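Local structure of lipase (Rhizopus chinensis, 6A0W) at residues E3-G7 and M8-L12; V34-A38 and A39-E43; R230-V233 and P234-P238; S274-P277 and F278-I281. The protein probably hydrolyses triacylglycerols as a fungal lipase of the alpha/beta-hydrolase fold, its N-terminal polypeptide segment regulating how tightly substrate binds. All coordinates share one frame; numbering follows the deposited sequence.

Contact 1: residues E3-G7 and M8-L12; sequences ETVGG and MTLDL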
# COMPACT_ATOMS: atom_id res chain seq x y z
N GLU A 3 14.60 17.41 11.10
CA GLU A 3 14.07 16.56 12.16
C GLU A 3 14.27 15.10 11.71
O GLU A 3 14.41 14.85 10.51
CB GLU A 3 12.58 16.86 12.26
CG GLU A 3 12.02 16.97 13.66
CD GLU A 3 10.52 17.14 13.63
OE1 GLU A 3 9.85 16.60 14.54
OE2 GLU A 3 10.01 17.74 12.65
N THR A 4 14.18 14.16 12.64
CA THR A 4 14.21 12.74 12.32
C THR A 4 13.12 11.96 13.03
O THR A 4 12.65 12.36 14.07
CB THR A 4 15.57 12.07 12.66
OG1 THR A 4 15.67 11.82 14.07
CG2 THR A 4 16.73 12.91 12.16
N VAL A 5 12.73 10.83 12.45
CA VAL A 5 11.90 9.86 13.11
C VAL A 5 12.55 8.49 13.04
O VAL A 5 12.75 7.95 11.95
CB VAL A 5 10.53 9.72 12.40
CG1 VAL A 5 9.72 8.61 13.03
CG2 VAL A 5 9.78 11.03 12.46
N GLY A 6 12.83 7.88 14.19
CA GLY A 6 13.46 6.56 14.18
C GLY A 6 14.82 6.62 13.51
O GLY A 6 15.16 5.73 12.73
N GLY A 7 15.54 7.72 13.73
CA GLY A 7 16.90 7.94 13.23
C GLY A 7 16.99 8.32 11.76
O GLY A 7 18.08 8.49 11.24
N MET A 8 15.85 8.50 11.09
CA MET A 8 15.80 8.75 9.66
C MET A 8 15.38 10.18 9.40
O MET A 8 14.40 10.67 9.98
CB MET A 8 14.78 7.84 9.01
CG MET A 8 14.50 6.55 9.76
SD MET A 8 14.64 5.21 8.60
CE MET A 8 15.40 3.90 9.56
N THR A 9 15.97 10.80 8.40
CA THR A 9 15.58 12.15 8.04
C THR A 9 14.18 12.25 7.41
O THR A 9 13.83 11.45 6.53
CB THR A 9 16.63 12.77 7.10
OG1 THR A 9 16.88 11.90 5.97
CG2 THR A 9 17.92 13.01 7.88
N LEU A 10 13.51 13.37 7.68
CA LEU A 10 12.28 13.76 7.00
C LEU A 10 12.59 14.61 5.79
O LEU A 10 11.78 14.70 4.85
CB LEU A 10 11.39 14.58 7.94
CG LEU A 10 10.67 13.89 9.09
CD1 LEU A 10 9.58 13.01 8.52
CD2 LEU A 10 11.63 13.10 9.95
N ASP A 11 13.61 15.43 5.92
CA ASP A 11 14.11 16.22 4.82
C ASP A 11 15.48 15.68 4.46
O ASP A 11 16.26 15.32 5.34
CB ASP A 11 14.24 17.70 5.20
CG ASP A 11 12.91 18.31 5.62
OD1 ASP A 11 11.96 18.27 4.81
OD2 ASP A 11 12.82 18.75 6.79
N LEU A 12 15.76 15.62 3.17
CA LEU A 12 17.01 15.06 2.72
C LEU A 12 18.13 16.09 2.91
O LEU A 12 18.02 17.19 2.36
CB LEU A 12 16.87 14.71 1.24
CG LEU A 12 17.95 13.76 0.74
CD1 LEU A 12 17.84 12.45 1.51
CD2 LEU A 12 17.83 13.56 -0.77
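The flat groups that meet here are the peptide units flanking Val5 and Met8, and their carbonyls are used in different ways. Met8 N bonds to Val5 O at 3.3 Å from above the carbonyl plane, 70° out of it, so the donor does not sit on a lone pair. In the return bond Val5 N reaches Met8 O at 3.0 Å and lies much closer to that carbonyl's plane, tilted by 17°. The pair closes a two-residue beta hairpin whose type I' turn runs from Val5 to Met8, with Gly6 and Gly7 at its corners in the positive-phi conformation that glycine adopts readily. The Met8 side chain folds back over the turn. Its CG lies 3.1 Å from Val5 O and 3.2 Å from Gly6 O, a tight fit reached with chi1 at -26°, well away from a staggered value. One face of the hairpin carries Val5 and Met8, the other Thr4 and Thr9. Beyond the strands, Leu10 turns its CD2 methyl back to the first strand, 3.7 Å from Val5 CG2 and 3.5 Å from Thr4 CA, while a weak bond of 3.3 Å from Leu10 N to Glu3 O prolongs the pairing. The Thr9 hydroxyl has the carbonyls of Thr279, the stronger partner, and Pro277 to share its single proton. The chemistry implies a small hairpin shaped by its own backbone bonds and glycine turn but secured to the lipase body through backbone bonds of Thr9 and Leu10, the Asp11-Arg114 salt bridge and Met8, which packs on His235 and Val276.

Contact 2: residues V34-A38 and A39-E43; sequences VTATA and AQIKE. With SO4 (sulfate ion), chain B.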
# COMPACT_ATOMS: atom_id res chain seq x y z
N VAL A 34 16.31 -8.59 -9.16
CA VAL A 34 16.17 -8.61 -10.60
C VAL A 34 15.51 -7.31 -11.02
O VAL A 34 14.63 -6.78 -10.32
CB VAL A 34 15.30 -9.82 -11.03
CG1 VAL A 34 13.88 -9.66 -10.57
CG2 VAL A 34 15.31 -10.00 -12.53
N THR A 35 15.86 -6.85 -12.21
CA THR A 35 15.34 -5.62 -12.73
C THR A 35 13.93 -5.91 -13.18
O THR A 35 13.68 -6.92 -13.82
CB THR A 35 16.26 -5.08 -13.87
OG1 THR A 35 17.52 -4.75 -13.28
CG2 THR A 35 15.66 -3.86 -14.52
N ALA A 36 12.98 -5.02 -12.86
CA ALA A 36 11.60 -5.22 -13.29
C ALA A 36 11.49 -5.02 -14.80
O ALA A 36 12.07 -4.10 -15.36
CB ALA A 36 10.66 -4.26 -12.56
N THR A 37 10.76 -5.90 -15.45
CA THR A 37 10.42 -5.67 -16.83
C THR A 37 9.46 -4.51 -17.01
O THR A 37 8.73 -4.11 -16.09
CB THR A 37 9.75 -6.90 -17.43
OG1 THR A 37 8.45 -7.06 -16.84
CG2 THR A 37 10.65 -8.16 -17.24
N ALA A 38 9.42 -4.03 -18.25
CA ALA A 38 8.52 -2.97 -18.65
C ALA A 38 7.10 -3.34 -18.28
O ALA A 38 6.32 -2.49 -17.84
CB ALA A 38 8.61 -2.73 -20.16
N ALA A 39 6.73 -4.57 -18.61
CA ALA A 39 5.38 -5.06 -18.30
C ALA A 39 5.04 -4.99 -16.79
O ALA A 39 3.94 -4.59 -16.45
CB ALA A 39 5.19 -6.48 -18.81
N GLN A 40 5.96 -5.44 -15.94
CA GLN A 40 5.80 -5.38 -14.48
C GLN A 40 5.70 -3.94 -13.99
O GLN A 40 4.76 -3.61 -13.27
CB GLN A 40 6.94 -6.08 -13.75
CG GLN A 40 6.96 -7.59 -13.93
CD GLN A 40 8.22 -8.23 -13.38
OE1 GLN A 40 9.34 -7.84 -13.71
NE2 GLN A 40 8.03 -9.17 -12.46
N ILE A 41 6.54 -3.07 -14.53
CA ILE A 41 6.48 -1.64 -14.19
C ILE A 41 5.12 -1.07 -14.57
O ILE A 41 4.53 -0.27 -13.84
CB ILE A 41 7.65 -0.85 -14.85
CG1 ILE A 41 8.97 -1.19 -14.17
CG2 ILE A 41 7.44 0.66 -14.84
CD1 ILE A 41 10.18 -0.80 -14.99
N LYS A 42 4.65 -1.39 -15.76
CA LYS A 42 3.35 -0.91 -16.17
C LYS A 42 2.25 -1.33 -15.19
O LYS A 42 1.30 -0.59 -14.92
CB LYS A 42 3.03 -1.43 -17.55
CG LYS A 42 1.79 -0.81 -18.17
CD LYS A 42 1.68 -1.26 -19.62
CE LYS A 42 1.11 -0.16 -20.51
NZ LYS A 42 -0.28 -0.48 -20.91
N GLU A 43 2.34 -2.54 -14.69
CA GLU A 43 1.28 -3.05 -13.85
C GLU A 43 1.35 -2.39 -12.47
O GLU A 43 0.33 -1.97 -11.91
CB GLU A 43 1.36 -4.57 -13.78
CG GLU A 43 0.68 -5.15 -12.57
CD GLU A 43 0.80 -6.65 -12.54
OE1 GLU A 43 1.75 -7.15 -11.90
OE2 GLU A 43 -0.08 -7.28 -13.14
S SO4 B . 4.74 -10.44 -10.96
O1 SO4 B . 4.97 -9.61 -9.78
O2 SO4 B . 4.08 -9.68 -12.01
O3 SO4 B . 6.04 -10.93 -11.42
O4 SO4 B . 3.91 -11.58 -10.60
O HOH W 1 11.74 -8.81 -13.30
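Thr37 and Gln40 exchange bonds in both directions. Thr37 OG1 accepts from Gln40 N at 3.1 Å, and Gln40 OE1 accepts from Thr37 N at 3.0 Å, the latter donor lying in the amide plane on a lone pair. The threonine hydroxyl is placed for this by its chi1 of 69°, which sets OG1 between the backbone N and the carbonyl carbon, where Gln40 N can reach it. A water 2.6 Å from Gln40 OE1 donates to it and also donates to Thr35 O, tying the amide oxygen to the end of the preceding strand. The other arm of the same amide is used too: Gln40 NE2 donates to sulfate O3 at 2.9 Å, so both ends of the group are engaged and its rotation is probably fixed. Backbone bonds begin the helix behind this cap, with Ile41 N meeting Thr37 O at 2.9 Å nearly head-on and Lys42 N bonding to Ala38 O. Farther out, Ala36 CB rests against Ile41 CG1 at 3.9 Å, and both side chains pack on strand 258-262, to which Thr35 is also tied through Gln260. The sulfate probably comes from the crystallisation liquor. The reciprocal Thr37-Gln40 bonds are a capping box with Thr37 as N-cap, here marking the passage from edge strand 33-35 of the large mixed sheet into helix 38-53.

Contact 3: residues R230-V233 and P234-P238; sequences RDIV and PHVPP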
# COMPACT_ATOMS: atom_id res chain seq x y z
N ARG A 230 13.93 7.29 -1.87
CA ARG A 230 14.31 7.45 -0.47
C ARG A 230 13.09 7.67 0.47
O ARG A 230 13.25 8.12 1.60
CB ARG A 230 15.24 8.66 -0.29
CG ARG A 230 16.59 8.56 -0.99
CD ARG A 230 17.37 9.86 -0.90
NE ARG A 230 18.61 9.83 -1.68
CZ ARG A 230 19.72 9.23 -1.27
NH1 ARG A 230 19.75 8.56 -0.13
NH2 ARG A 230 20.81 9.27 -2.02
N ASP A 231 11.89 7.36 -0.01
CA ASP A 231 10.65 7.51 0.79
C ASP A 231 10.83 6.96 2.18
O ASP A 231 11.19 5.79 2.36
CB ASP A 231 9.50 6.80 0.03
CG ASP A 231 8.18 6.84 0.76
OD1 ASP A 231 8.12 7.50 1.82
OD2 ASP A 231 7.18 6.28 0.21
N ILE A 232 10.65 7.82 3.18
CA ILE A 232 10.79 7.39 4.58
C ILE A 232 9.77 6.36 5.04
O ILE A 232 10.03 5.55 5.94
CB ILE A 232 10.74 8.59 5.53
CG1 ILE A 232 11.19 8.19 6.92
CG2 ILE A 232 9.39 9.28 5.55
CD1 ILE A 232 11.45 9.39 7.79
N VAL A 233 8.59 6.38 4.45
CA VAL A 233 7.47 5.73 5.13
C VAL A 233 7.63 4.19 5.24
O VAL A 233 7.18 3.57 6.24
CB VAL A 233 6.09 6.14 4.52
CG1 VAL A 233 4.97 5.42 5.27
CG2 VAL A 233 5.85 7.63 4.68
N PRO A 234 8.23 3.56 4.22
CA PRO A 234 8.41 2.11 4.34
C PRO A 234 9.44 1.69 5.37
O PRO A 234 9.70 0.49 5.54
CB PRO A 234 8.84 1.69 2.93
CG PRO A 234 8.13 2.68 2.04
CD PRO A 234 8.16 3.98 2.80
N HIS A 235 10.07 2.68 5.98
CA HIS A 235 11.07 2.44 6.99
C HIS A 235 10.57 2.78 8.39
O HIS A 235 11.38 2.84 9.31
CB HIS A 235 12.34 3.25 6.67
CG HIS A 235 12.88 2.97 5.31
ND1 HIS A 235 13.44 1.75 4.99
CD2 HIS A 235 12.68 3.61 4.13
CE1 HIS A 235 13.69 1.72 3.69
NE2 HIS A 235 13.21 2.82 3.13
N VAL A 236 9.26 2.97 8.55
CA VAL A 236 8.69 3.11 9.89
C VAL A 236 7.45 2.21 9.95
O VAL A 236 6.83 1.93 8.93
CB VAL A 236 8.26 4.57 10.20
CG1 VAL A 236 9.40 5.54 10.03
CG2 VAL A 236 7.10 4.98 9.33
N PRO A 237 7.02 1.82 11.15
CA PRO A 237 7.78 1.91 12.39
C PRO A 237 9.06 1.10 12.34
O PRO A 237 9.20 0.24 11.48
CB PRO A 237 6.84 1.25 13.41
CG PRO A 237 5.49 1.36 12.85
CD PRO A 237 5.62 1.42 11.36
N PRO A 238 9.89 1.21 13.37
CA PRO A 238 11.22 0.59 13.27
C PRO A 238 11.19 -0.92 13.43
O PRO A 238 10.45 -1.46 14.26
CB PRO A 238 11.96 1.23 14.44
CG PRO A 238 11.20 2.50 14.73
CD PRO A 238 9.78 2.08 14.54
O HOH W 2 12.93 4.33 0.79
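Val233 and Pro234 stand at the centre of a buried turn in which an Asx turn leads into a short 3-10 segment. Asp231 OD1 accepts from Val233 N at 2.9 Å, meeting it from above the carboxylate plane. With CG anti to the backbone N (chi1 178°), the carboxylate reaches forward along the chain, and Pro234 CD comes within 3.5 Å of Asp231 CG, the proline ring crossing the acid side chain at about a right angle. Val236 CG2 lies against Val233 O at 3.4 Å. Two successive bonds complete the turn, His235 N to Ile232 O at 2.9 Å and Val236 N to Val233 O at 3.2 Å; both donors lie above the carbonyl planes. The other carboxylate oxygen, Asp231 OD2, is bonded to Tyr287 and His284, an arrangement consistent with the acid of a lipase Ser-His-Asp triad, which the turn would then hold in place. Elsewhere in the turn, the His235 ring presents its edge to Asp231 O, and one water in the plane of that ring bridges the two, 2.8 Å from His235 NE2 and donating to Asp231 O over 2.8 Å.

Contact 4: residues S274-P277 and F278-I281; sequences SIVP and FTSI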
# COMPACT_ATOMS: atom_id res chain seq x y z
N SER A 274 18.79 -0.09 1.80
CA SER A 274 20.18 0.31 1.50
C SER A 274 20.41 1.82 1.52
O SER A 274 21.55 2.21 1.60
CB SER A 274 20.65 -0.25 0.14
OG SER A 274 20.06 0.40 -0.96
N ILE A 275 19.36 2.66 1.45
CA ILE A 275 19.56 4.11 1.56
C ILE A 275 19.31 4.72 2.97
O ILE A 275 19.53 5.91 3.20
CB ILE A 275 18.80 4.92 0.47
CG1 ILE A 275 17.28 4.68 0.48
CG2 ILE A 275 19.36 4.59 -0.91
CD1 ILE A 275 16.56 5.39 1.60
N VAL A 276 18.95 3.90 3.94
CA VAL A 276 18.69 4.34 5.30
C VAL A 276 20.02 4.79 5.90
O VAL A 276 20.99 4.12 5.68
CB VAL A 276 18.10 3.16 6.07
CG1 VAL A 276 18.21 3.31 7.58
CG2 VAL A 276 16.64 2.95 5.68
N PRO A 277 20.12 5.95 6.55
CA PRO A 277 18.97 6.72 7.10
C PRO A 277 18.70 8.01 6.34
O PRO A 277 18.03 8.93 6.82
CB PRO A 277 19.42 7.02 8.53
CG PRO A 277 20.92 7.16 8.40
CD PRO A 277 21.33 6.09 7.39
N PHE A 278 19.18 8.05 5.11
CA PHE A 278 19.02 9.22 4.29
C PHE A 278 17.73 9.11 3.52
O PHE A 278 17.72 8.86 2.31
CB PHE A 278 20.24 9.38 3.35
CG PHE A 278 21.55 9.48 4.07
CD1 PHE A 278 21.90 10.65 4.73
CD2 PHE A 278 22.41 8.41 4.13
CE1 PHE A 278 23.10 10.76 5.40
CE2 PHE A 278 23.60 8.50 4.82
CZ PHE A 278 23.95 9.68 5.45
N THR A 279 16.63 9.38 4.23
CA THR A 279 15.27 9.24 3.69
C THR A 279 14.61 10.60 3.56
O THR A 279 15.22 11.62 3.88
CB THR A 279 14.44 8.38 4.66
OG1 THR A 279 14.61 8.88 5.99
CG2 THR A 279 14.91 6.92 4.62
N SER A 280 13.38 10.64 3.05
CA SER A 280 12.66 11.90 2.94
C SER A 280 11.16 11.64 2.89
O SER A 280 10.72 10.65 2.32
CB SER A 280 13.09 12.66 1.70
OG SER A 280 12.38 12.27 0.54
N ILE A 281 10.38 12.60 3.36
CA ILE A 281 8.93 12.55 3.19
C ILE A 281 8.60 13.01 1.79
O ILE A 281 7.63 12.55 1.18
CB ILE A 281 8.19 13.37 4.31
CG1 ILE A 281 6.69 13.15 4.23
CG2 ILE A 281 8.47 14.84 4.21
CD1 ILE A 281 6.32 11.86 4.92
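An inverse gamma turn centred on Phe278 overlaps the end of a wider, four-residue bend, and Ile275, Pro277, Phe278 and Thr279 meet around the two. Phe278 N donates to Ile275 O at 2.9 Å, lying in the carbonyl plane on a lone pair. Next along the chain, Thr279 N makes a weak bond to Pro277 O at 3.0 Å, bent to 130° at the hydrogen, as the three-residue ring of a gamma turn requires. The aromatic ring of Phe278 swings back alongside Pro277: with CG beside the backbone N (chi1 -58°), the two side chains run side by side and point the same way, Phe278 CD2 lying 4.1 Å from Pro277 CD. The ring turns its edge to Ile275 O, which is 3.9 Å from Phe278 CD2. Because the peptide bond between Val276 and Pro277 is cis, residues 275 to 278 form a type VI beta turn, the class that places a cis proline third. Past the bend, Ile275 CD1 reaches Thr279 CG2 at 3.8 Å and lies 3.7 Å from Phe278 O. That carbonyl is also taken by Arg230 NH1, while Pro277 pairs through its backbone with Thr9 in the N-terminal hairpin. Outside the bend, Phe278 packs on Pro17, a further residue of the N-terminal region, and Ile275 on Trp251.

Overall arrangement
Contacts 1, 3 and 4 form one cluster, their centres 8 to 10 Å apart, whereas contact 2 lies 23 to 30 Å from each, centre to centre. All the touching residues of contact 3 are buried, and it holds the presumed acid of the catalytic triad; contact 4 is partly buried, and contacts 1 and 2 are at the surface. The clustered three all touch one another: 274-281 supplies backbone bonds, Ser280 to Arg230 and Ile232, Ile281 to Leu10, while contacts 1 and 3 meet by packing. Thus the N-terminal hairpin is linked to the loop that carries the presumed triad acid, by way of 274-281. Glycines turn contact 1 and prolines contacts 3 and 4, whereas contact 2 relies on a polar helix cap.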